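Local coordinates for protein 2-dehydropantoate 2-reductase (Bacillus subtilis, PDB 3EGO) that probably catalyses the NADPH-dependent reduction of ketopantoate to pantoate, a step in the biosynthesis of pantothenate, at residues A[282-285]-A[286-290]. Residues are numbered along the deposited sequence; the frame is centred on the assembly and turned at random.
Sequences LEFL and YGSIK
Phe284 O takes two bonds from the same residue one turn on: Ser288 N at 3.0 Å, the regular helical bond, and Ser288 OG at 2.8 Å, the two donors arriving from opposite faces of the carbonyl plane. Ser288 places its hydroxyl by turning OG beside its own backbone N and anti to the carbonyl carbon (chi1 -57°), which lets it fold back onto the carbonyl of the preceding turn. Ser288 OG also sits over one face of the Phe284 ring, offset toward the rim, 3.4 Å from Phe284 CE2. Replacing Ser288 by alanine would remove OG, and Phe284 O would probably lose the second of these two donors. Farther round the helix, Ile289 N bonds to Leu285 O at 2.9 Å, and CG1 of Ile289 leans on that carbonyl oxygen. On another side Lys290 CG lies over the centre of the Tyr286 ring, 3.6 Å above its plane, while Tyr286 OH is hydrogen-bonded to Asp262 OD1 and Lys290 NZ forms a salt bridge with Asp262 OD2, on helix 261-274. Helix 280-291 packs in the all-helical C-terminal part: Tyr286 against helix 261-274, Leu285 against helices 174-195 and 206-223, and Phe284 stacked on Phe211 of the second subunit.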
ATOM      1  N   LEU A 282      -4.167  12.104   1.548  1.00 27.41           N
ATOM      2  CA  LEU A 282      -2.727  12.350   1.407  1.00 26.29           C
ATOM      3  C   LEU A 282      -1.904  11.794   2.578  1.00 28.25           C
ATOM      4  O   LEU A 282      -0.790  11.307   2.403  1.00 26.12           O
ATOM      5  CB  LEU A 282      -2.472  13.862   1.235  1.00 27.64           C
ATOM      6  CG  LEU A 282      -2.902  14.450  -0.115  1.00 28.43           C
ATOM      7  CD1 LEU A 282      -2.989  15.961   0.006  1.00 26.91           C
ATOM      8  CD2 LEU A 282      -1.900  14.085  -1.187  1.00 29.44           C
ATOM      9  N   GLU A 283      -2.426  11.887   3.797  1.00 25.70           N
ATOM     10  CA  GLU A 283      -1.643  11.444   4.935  1.00 24.57           C
ATOM     11  C   GLU A 283      -1.526   9.911   4.903  1.00 22.07           C
ATOM     12  O   GLU A 283      -0.484   9.333   5.250  1.00 25.61           O
ATOM     13  CB  GLU A 283      -2.368  11.852   6.215  1.00 30.11           C
ATOM     14  CG  GLU A 283      -1.527  11.811   7.429  1.00 39.94           C
ATOM     15  CD  GLU A 283      -0.964  13.165   7.713  1.00 50.55           C
ATOM     16  OE1 GLU A 283       0.225  13.354   7.417  1.00 53.69           O
ATOM     17  OE2 GLU A 283      -1.715  14.039   8.211  1.00 55.63           O
ATOM     18  N   PHE A 284      -2.594   9.241   4.518  1.00 23.78           N
ATOM     19  CA  PHE A 284      -2.575   7.769   4.505  1.00 22.40           C
ATOM     20  C   PHE A 284      -1.589   7.256   3.411  1.00 24.97           C
ATOM     21  O   PHE A 284      -0.827   6.295   3.597  1.00 25.07           O
ATOM     22  CB  PHE A 284      -3.977   7.199   4.226  1.00 24.88           C
ATOM     23  CG  PHE A 284      -4.011   5.676   4.297  1.00 25.84           C
ATOM     24  CD1 PHE A 284      -4.133   5.042   5.530  1.00 29.97           C
ATOM     25  CD2 PHE A 284      -3.815   4.907   3.162  1.00 34.27           C
ATOM     26  CE1 PHE A 284      -4.123   3.644   5.616  1.00 28.52           C
ATOM     27  CE2 PHE A 284      -3.791   3.522   3.226  1.00 30.19           C
ATOM     28  CZ  PHE A 284      -3.914   2.886   4.451  1.00 29.40           C
ATOM     29  N   LEU A 285      -1.637   7.904   2.257  1.00 25.66           N
ATOM     30  CA  LEU A 285      -0.735   7.576   1.164  1.00 26.97           C
ATOM     31  C   LEU A 285       0.723   7.766   1.559  1.00 27.83           C
ATOM     32  O   LEU A 285       1.556   6.908   1.301  1.00 27.53           O
ATOM     33  CB  LEU A 285      -1.084   8.459  -0.038  1.00 29.96           C
ATOM     34  CG  LEU A 285      -2.427   8.167  -0.710  1.00 28.79           C
ATOM     35  CD1 LEU A 285      -2.798   9.255  -1.783  1.00 31.02           C
ATOM     36  CD2 LEU A 285      -2.396   6.797  -1.368  1.00 29.24           C
ATOM     37  N   TYR A 286       1.021   8.913   2.159  1.00 26.22           N
ATOM     38  CA  TYR A 286       2.344   9.240   2.645  1.00 27.91           C
ATOM     39  C   TYR A 286       2.804   8.198   3.657  1.00 28.24           C
ATOM     40  O   TYR A 286       3.896   7.653   3.538  1.00 27.40           O
ATOM     41  CB  TYR A 286       2.338  10.643   3.271  1.00 30.05           C
ATOM     42  CG  TYR A 286       3.694  11.127   3.746  1.00 31.65           C
ATOM     43  CD1 TYR A 286       4.672  11.529   2.846  1.00 35.45           C
ATOM     44  CD2 TYR A 286       4.005  11.152   5.099  1.00 34.39           C
ATOM     45  CE1 TYR A 286       5.934  11.959   3.292  1.00 32.01           C
ATOM     46  CE2 TYR A 286       5.252  11.568   5.555  1.00 35.02           C
ATOM     47  CZ  TYR A 286       6.211  11.973   4.639  1.00 36.77           C
ATOM     48  OH  TYR A 286       7.448  12.395   5.087  1.00 37.24           O
ATOM     49  N   GLY A 287       1.987   7.924   4.667  1.00 27.06           N
ATOM     50  CA  GLY A 287       2.398   6.938   5.673  1.00 27.25           C
ATOM     51  C   GLY A 287       2.680   5.571   5.035  1.00 26.44           C
ATOM     52  O   GLY A 287       3.635   4.911   5.388  1.00 26.57           O
ATOM     53  N   SER A 288       1.867   5.157   4.070  1.00 24.88           N
ATOM     54  CA  SER A 288       2.019   3.837   3.458  1.00 28.45           C
ATOM     55  C   SER A 288       3.234   3.758   2.563  1.00 27.63           C
ATOM     56  O   SER A 288       3.891   2.730   2.492  1.00 29.06           O
ATOM     57  CB  SER A 288       0.803   3.468   2.596  1.00 27.19           C
ATOM     58  OG  SER A 288      -0.395   3.501   3.343  1.00 30.16           O
ATOM     59  N   ILE A 289       3.491   4.813   1.804  1.00 28.15           N
ATOM     60  CA  ILE A 289       4.714   4.815   0.968  1.00 28.70           C
ATOM     61  C   ILE A 289       5.971   4.884   1.846  1.00 26.67           C
ATOM     62  O   ILE A 289       6.965   4.168   1.620  1.00 27.54           O
ATOM     63  CB  ILE A 289       4.749   6.011  -0.015  1.00 27.05           C
ATOM     64  CG1 ILE A 289       3.539   6.029  -0.935  1.00 28.95           C
ATOM     65  CG2 ILE A 289       6.061   5.981  -0.793  1.00 31.07           C
ATOM     66  CD1 ILE A 289       3.335   4.770  -1.667  1.00 43.49           C
ATOM     67  N   LYS A 290       5.953   5.774   2.827  1.00 25.64           N
ATOM     68  CA  LYS A 290       7.058   5.863   3.791  1.00 27.11           C
ATOM     69  C   LYS A 290       7.330   4.560   4.538  1.00 28.04           C
ATOM     70  O   LYS A 290       8.493   4.233   4.835  1.00 31.82           O
ATOM     71  CB  LYS A 290       6.822   6.968   4.822  1.00 27.56           C
ATOM     72  CG  LYS A 290       6.867   8.409   4.233  1.00 32.55           C
ATOM     73  CD  LYS A 290       8.200   8.691   3.531  1.00 38.14           C
ATOM     74  CE  LYS A 290       9.290   9.063   4.532  1.00 40.01           C
ATOM     75  NZ  LYS A 290      10.401   9.749   3.830  1.00 37.90           N
TER